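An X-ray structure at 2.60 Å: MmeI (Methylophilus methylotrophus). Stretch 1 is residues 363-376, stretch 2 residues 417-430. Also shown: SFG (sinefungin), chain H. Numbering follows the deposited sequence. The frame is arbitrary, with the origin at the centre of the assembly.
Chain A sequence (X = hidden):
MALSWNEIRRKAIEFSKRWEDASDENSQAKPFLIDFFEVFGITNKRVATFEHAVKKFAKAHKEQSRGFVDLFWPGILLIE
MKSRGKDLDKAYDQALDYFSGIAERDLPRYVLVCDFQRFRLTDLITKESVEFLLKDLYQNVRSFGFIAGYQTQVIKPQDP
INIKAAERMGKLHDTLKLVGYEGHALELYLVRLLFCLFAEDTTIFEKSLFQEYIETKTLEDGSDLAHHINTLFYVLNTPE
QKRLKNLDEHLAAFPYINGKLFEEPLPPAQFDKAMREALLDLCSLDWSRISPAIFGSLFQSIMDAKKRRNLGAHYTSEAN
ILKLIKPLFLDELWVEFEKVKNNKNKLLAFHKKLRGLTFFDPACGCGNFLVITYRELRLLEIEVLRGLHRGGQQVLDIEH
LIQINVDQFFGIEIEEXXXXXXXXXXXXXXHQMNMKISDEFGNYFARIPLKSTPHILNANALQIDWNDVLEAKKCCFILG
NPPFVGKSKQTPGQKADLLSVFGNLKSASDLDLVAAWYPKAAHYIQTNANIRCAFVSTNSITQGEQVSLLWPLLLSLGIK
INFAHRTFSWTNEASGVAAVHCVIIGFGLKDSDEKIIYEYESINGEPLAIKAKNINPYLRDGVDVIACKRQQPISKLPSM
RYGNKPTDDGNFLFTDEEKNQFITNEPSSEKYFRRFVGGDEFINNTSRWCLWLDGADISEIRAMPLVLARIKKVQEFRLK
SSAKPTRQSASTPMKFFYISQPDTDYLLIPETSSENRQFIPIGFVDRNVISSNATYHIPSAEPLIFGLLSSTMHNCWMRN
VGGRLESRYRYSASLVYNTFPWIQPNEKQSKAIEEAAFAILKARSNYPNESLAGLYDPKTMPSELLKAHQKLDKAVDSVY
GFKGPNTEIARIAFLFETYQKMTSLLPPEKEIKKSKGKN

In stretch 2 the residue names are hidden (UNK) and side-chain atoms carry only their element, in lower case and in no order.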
# COMPACT_ATOMS: atom_id res chain seq x y z
N ALA A 363 -8.29 6.44 -8.87
CA ALA A 363 -8.31 5.05 -8.44
C ALA A 363 -9.19 4.97 -7.19
O ALA A 363 -8.80 4.38 -6.18
CB ALA A 363 -6.88 4.54 -8.17
N CYS A 364 -10.37 5.57 -7.28
CA CYS A 364 -11.06 6.06 -6.10
C CYS A 364 -11.67 4.97 -5.22
O CYS A 364 -12.14 5.30 -4.12
CB CYS A 364 -12.15 7.05 -6.52
SG CYS A 364 -13.54 6.27 -7.31
N GLY A 365 -11.71 3.72 -5.65
CA GLY A 365 -12.31 2.70 -4.81
C GLY A 365 -13.78 2.99 -4.54
O GLY A 365 -14.53 3.35 -5.44
N CYS A 366 -14.21 2.85 -3.28
CA CYS A 366 -15.58 3.15 -2.91
C CYS A 366 -15.80 4.63 -2.61
O CYS A 366 -16.86 5.01 -2.10
CB CYS A 366 -16.00 2.31 -1.69
SG CYS A 366 -15.31 2.89 -0.08
N GLY A 367 -14.81 5.48 -2.90
CA GLY A 367 -15.01 6.92 -2.86
C GLY A 367 -14.65 7.61 -1.57
O GLY A 367 -15.03 8.77 -1.38
N ASN A 368 -13.90 6.97 -0.67
CA ASN A 368 -13.70 7.53 0.66
C ASN A 368 -12.98 8.88 0.61
O ASN A 368 -13.42 9.84 1.25
CB ASN A 368 -12.96 6.53 1.54
CG ASN A 368 -13.90 5.50 2.12
OD1 ASN A 368 -15.03 5.83 2.44
ND2 ASN A 368 -13.46 4.25 2.23
N PHE A 369 -11.87 8.96 -0.13
CA PHE A 369 -11.21 10.26 -0.32
C PHE A 369 -12.19 11.34 -0.76
O PHE A 369 -12.13 12.47 -0.27
CB PHE A 369 -10.10 10.16 -1.37
CG PHE A 369 -8.85 9.57 -0.86
CD1 PHE A 369 -7.94 10.34 -0.18
CD2 PHE A 369 -8.57 8.24 -1.08
CE1 PHE A 369 -6.76 9.79 0.30
CE2 PHE A 369 -7.40 7.69 -0.62
CZ PHE A 369 -6.49 8.46 0.08
N LEU A 370 -13.10 11.02 -1.69
CA LEU A 370 -14.08 12.02 -2.10
C LEU A 370 -15.10 12.29 -1.00
O LEU A 370 -15.58 13.42 -0.89
CB LEU A 370 -14.78 11.58 -3.38
CG LEU A 370 -13.78 11.38 -4.51
CD1 LEU A 370 -14.44 10.82 -5.76
CD2 LEU A 370 -13.04 12.67 -4.81
N VAL A 371 -15.45 11.28 -0.20
CA VAL A 371 -16.48 11.47 0.81
C VAL A 371 -15.94 12.29 1.97
O VAL A 371 -16.52 13.33 2.33
CB VAL A 371 -17.04 10.11 1.26
CG1 VAL A 371 -17.79 10.23 2.57
CG2 VAL A 371 -17.95 9.53 0.20
N ILE A 372 -14.80 11.88 2.54
CA ILE A 372 -14.17 12.68 3.59
C ILE A 372 -13.94 14.11 3.13
O ILE A 372 -14.18 15.06 3.90
CB ILE A 372 -12.85 12.03 4.06
CG1 ILE A 372 -13.12 10.65 4.61
CG2 ILE A 372 -12.22 12.88 5.17
CD1 ILE A 372 -14.03 10.73 5.81
N THR A 373 -13.45 14.30 1.90
CA THR A 373 -13.16 15.66 1.45
C THR A 373 -14.43 16.49 1.40
O THR A 373 -14.49 17.61 1.91
CB THR A 373 -12.50 15.67 0.07
OG1 THR A 373 -11.21 15.03 0.14
CG2 THR A 373 -12.34 17.11 -0.41
N TYR A 374 -15.48 15.93 0.79
CA TYR A 374 -16.74 16.66 0.69
C TYR A 374 -17.31 16.96 2.07
O TYR A 374 -17.96 17.99 2.25
CB TYR A 374 -17.72 15.87 -0.18
CG TYR A 374 -19.11 16.44 -0.27
CD1 TYR A 374 -19.34 17.66 -0.89
CD2 TYR A 374 -20.20 15.76 0.26
CE1 TYR A 374 -20.62 18.21 -0.96
CE2 TYR A 374 -21.48 16.29 0.19
CZ TYR A 374 -21.67 17.52 -0.42
OH TYR A 374 -22.93 18.06 -0.50
N ARG A 375 -17.07 16.09 3.05
CA ARG A 375 -17.63 16.35 4.38
C ARG A 375 -16.88 17.48 5.07
O ARG A 375 -17.50 18.36 5.68
CB ARG A 375 -17.60 15.07 5.22
CG ARG A 375 -17.54 15.35 6.70
CD ARG A 375 -18.00 14.17 7.53
NE ARG A 375 -16.97 13.15 7.71
CZ ARG A 375 -15.81 13.35 8.34
NH1 ARG A 375 -15.54 14.56 8.82
NH2 ARG A 375 -14.93 12.37 8.47
N GLU A 376 -15.55 17.49 4.97
CA GLU A 376 -14.78 18.60 5.50
C GLU A 376 -15.17 19.91 4.84
O GLU A 376 -15.29 20.96 5.51
CB GLU A 376 -13.29 18.31 5.32
CG GLU A 376 -12.87 17.10 6.12
CD GLU A 376 -13.22 17.27 7.58
OE1 GLU A 376 -12.80 18.30 8.17
OE2 GLU A 376 -13.95 16.43 8.14
N UNK A 417 -18.81 -2.12 -8.80
CA UNK A 417 -19.51 -2.01 -7.53
C UNK A 417 -18.95 -0.86 -6.69
O UNK A 417 -19.73 0.03 -6.31
c UNK A 417 -21.85 -3.34 -3.26
c UNK A 417 -22.44 -3.03 -4.47
c UNK A 417 -19.77 -3.66 -4.35
c UNK A 417 -20.33 -3.36 -5.57
c UNK A 417 -20.53 -3.65 -3.20
c UNK A 417 -19.50 -3.35 -6.80
c UNK A 417 -21.67 -3.04 -5.62
N UNK A 418 -17.64 -0.77 -6.42
CA UNK A 418 -17.14 0.44 -5.75
C UNK A 418 -17.44 1.71 -6.53
O UNK A 418 -17.67 2.78 -5.92
c UNK A 418 -16.56 -1.73 -6.71
c UNK A 418 -15.63 0.18 -5.62
c UNK A 418 -15.33 -0.91 -6.64
N UNK A 419 -17.44 1.64 -7.86
CA UNK A 419 -17.75 2.85 -8.63
C UNK A 419 -19.20 3.27 -8.42
O UNK A 419 -19.50 4.47 -8.47
c UNK A 419 -17.48 2.63 -10.12
N UNK A 420 -20.09 2.31 -8.15
CA UNK A 420 -21.47 2.67 -7.81
C UNK A 420 -21.59 3.13 -6.36
O UNK A 420 -22.34 4.06 -6.07
n UNK A 420 -24.13 1.16 -11.40
c UNK A 420 -23.67 1.78 -10.29
c UNK A 420 -22.54 1.08 -9.53
c UNK A 420 -22.42 1.50 -8.08
o UNK A 420 -24.13 2.86 -9.89
N UNK A 421 -20.86 2.50 -5.42
CA UNK A 421 -20.90 2.96 -4.03
C UNK A 421 -20.43 4.40 -3.94
O UNK A 421 -21.09 5.25 -3.33
c UNK A 421 -20.31 2.39 -1.63
c UNK A 421 -20.30 0.59 -3.34
c UNK A 421 -20.05 2.06 -3.12
c UNK A 421 -19.46 -0.30 -2.39
N UNK A 422 -19.28 4.70 -4.55
CA UNK A 422 -18.74 6.05 -4.52
C UNK A 422 -19.81 7.08 -4.84
O UNK A 422 -19.95 8.09 -4.14
c UNK A 422 -17.56 6.17 -5.49
N UNK A 423 -20.61 6.80 -5.87
CA UNK A 423 -21.67 7.74 -6.23
C UNK A 423 -22.68 7.87 -5.09
O UNK A 423 -22.93 8.99 -4.61
c UNK A 423 -23.21 8.39 -8.15
o UNK A 423 -24.81 7.62 -9.76
c UNK A 423 -23.67 8.06 -9.56
n UNK A 423 -22.81 8.30 -10.54
c UNK A 423 -22.36 7.30 -7.52
N UNK A 424 -23.23 6.75 -4.62
CA UNK A 424 -24.22 6.84 -3.54
C UNK A 424 -23.56 7.34 -2.26
O UNK A 424 -24.18 8.06 -1.47
c UNK A 424 -25.64 5.49 -1.99
c UNK A 424 -25.90 5.23 -4.42
c UNK A 424 -24.91 5.49 -3.31
N UNK A 425 -22.30 6.99 -2.05
CA UNK A 425 -21.61 7.48 -0.87
C UNK A 425 -21.63 9.01 -0.82
O UNK A 425 -21.83 9.60 0.25
c UNK A 425 -20.17 6.95 -0.84
N UNK A 426 -21.45 9.66 -1.96
CA UNK A 426 -21.46 11.11 -1.98
C UNK A 426 -22.85 11.67 -1.70
O UNK A 426 -22.97 12.71 -1.06
c UNK A 426 -18.82 11.77 -4.67
c UNK A 426 -19.00 12.99 -2.55
c UNK A 426 -20.92 11.62 -3.32
c UNK A 426 -19.39 11.73 -3.29
N UNK A 427 -23.90 11.01 -2.16
CA UNK A 427 -25.23 11.56 -1.89
C UNK A 427 -25.64 11.37 -0.43
O UNK A 427 -26.25 12.27 0.17
c UNK A 427 -26.41 11.66 -6.45
n UNK A 427 -26.45 12.92 -5.91
c UNK A 427 -26.41 12.82 -4.54
c UNK A 427 -26.32 10.74 -5.39
c UNK A 427 -26.32 11.50 -4.17
c UNK A 427 -26.26 9.37 -5.68
c UNK A 427 -26.36 9.90 -8.02
c UNK A 427 -26.43 11.25 -7.78
c UNK A 427 -26.28 8.97 -6.98
c UNK A 427 -26.27 10.93 -2.79
N UNK A 428 -25.34 10.21 0.16
CA UNK A 428 -25.63 10.00 1.58
C UNK A 428 -24.86 11.00 2.45
O UNK A 428 -25.41 11.57 3.39
c UNK A 428 -25.42 6.04 1.77
c UNK A 428 -25.81 7.39 1.15
c UNK A 428 -25.30 8.57 1.99
c UNK A 428 -27.32 7.49 0.89
N UNK A 429 -23.58 11.23 2.13
CA UNK A 429 -22.84 12.24 2.87
C UNK A 429 -23.48 13.61 2.68
O UNK A 429 -23.64 14.37 3.64
c UNK A 429 -21.37 12.26 2.46
o UNK A 429 -20.89 10.91 2.31
c UNK A 429 -20.57 12.92 3.54
N UNK A 430 -23.87 13.94 1.45
CA UNK A 430 -24.63 15.16 1.20
C UNK A 430 -25.80 15.26 2.16
O UNK A 430 -25.92 16.24 2.90
o UNK A 430 -27.21 16.32 -0.67
c UNK A 430 -25.12 15.20 -0.24
o UNK A 430 -25.36 17.53 -0.66
c UNK A 430 -25.96 16.43 -0.54
N SFG H . -9.18 4.70 -1.76
CA SFG H . -10.24 3.73 -1.91
C SFG H . -11.04 3.73 -0.62
O SFG H . -10.68 4.49 0.31
OXT SFG H . -12.04 2.99 -0.47
CB SFG H . -9.65 2.35 -2.17
CG SFG H . -8.73 2.44 -3.37
CD SFG H . -7.97 1.14 -3.43
NE SFG H . -6.88 1.25 -2.48
C5' SFG H . -7.46 0.83 -4.84
C4' SFG H . -8.57 0.83 -5.94
O4' SFG H . -8.00 0.92 -7.11
C3' SFG H . -9.37 -0.48 -6.03
O3' SFG H . -10.65 -0.20 -5.67
C2' SFG H . -9.27 -0.96 -7.51
O2' SFG H . -10.59 -1.44 -8.02
C1' SFG H . -8.93 0.11 -8.15
N9 SFG H . -8.08 -0.15 -9.27
C8 SFG H . -7.10 -1.04 -9.38
N7 SFG H . -6.53 -0.90 -10.58
C5 SFG H . -7.16 0.09 -11.21
C6 SFG H . -6.97 0.62 -12.46
N6 SFG H . -6.04 0.32 -13.52
N1 SFG H . -7.72 1.63 -12.89
C2 SFG H . -8.68 2.13 -12.08
N3 SFG H . -8.87 1.60 -10.84
C4 SFG H . -8.10 0.57 -10.40

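Position 417 carries one carbon followed by a six-carbon ring, and the ring stays out of reach of stretch 1: Phe417, an apolar residue suited to its buried place. At 418 three carbons close a ring onto the backbone nitrogen, which defines Pro418. Its carbonyl O lies 3.7 Å from Cys366 CA, and its CB, pointing toward stretch 1, lies 4.5 Å from Cys366 CB, an apolar contact. Position 419 has a single carbon, its CA-to-CB bond pointing away: Ala419, small, apolar and buried. Position 420 has three carbons, the third bearing one oxygen and one nitrogen: Gln420, whose CA-to-CB bond points away; the residue is partly exposed, which suits a polar amide.

Position 421 has four carbons, forked at the first, with one arm two carbons long: Ile421. Its CB is 4.3 Å from Cys366 CB, an apolar contact. Position 422 shows one carbon, and that CB sits 3.7 Å from Gly367 CA; this is Ala422. Space is scarce here, since a CB on Gly367 would come within 2.8 Å of Ala422 CB. The closeness also brings Ala422 CA to 3.2 Å from Cys366 O, a CA-H...O contact.

Position 423, three carbons ending in an oxygen and a nitrogen, is Gln423, and its CA-to-CB bond points away, so the amide makes no contact with stretch 1. Position 424 has one carbon carrying two more, Val424, apolar and buried out of reach. The lone carbon at 425 points toward stretch 1: Ala425, whose CB packs 3.6 Å from Val371 CG2. Position 426 has four carbons forked at the second, Leu426. Its CB points sideways, yet the end of the chain comes nearer, putting CD2 3.9 Å from Tyr374 CB and CD1 4.2 Å from Leu370 CB.

At 427 one carbon leads to fused five- and six-membered rings holding one nitrogen: Trp427, its CA-to-CB bond pointing away and its ring nitrogen hydrogen-bonded elsewhere in the structure. Position 428, again four carbons forked at the second, is Leu428, apolar and buried out of reach. Position 429 has one carbon bearing an oxygen and a carbon, Thr429. Its OG1 donates to Ala425 O at 2.6 Å, satisfying the hydroxyl within its own helix, while CG2 meets Arg375 CB at 4.0 Å. Position 430 has two carbons, the second carrying two oxygens: Asp430, whose OD1 accepts a very short hydrogen bond, 2.5 Å, from Tyr374 OH.

The contact thus runs from tight to wider packing. Small residues admit the loop at Cys366 and Gly367 against the helix; beyond it, two helices run nearly parallel, at 16° and 9.3 Å at closest approach, with Val371 and Leu426 filling the space between them. The tyrosine-aspartate bond adds a polar tie at the far end.

Stretch 2 (417-430) FPAQIAQVALWLTD
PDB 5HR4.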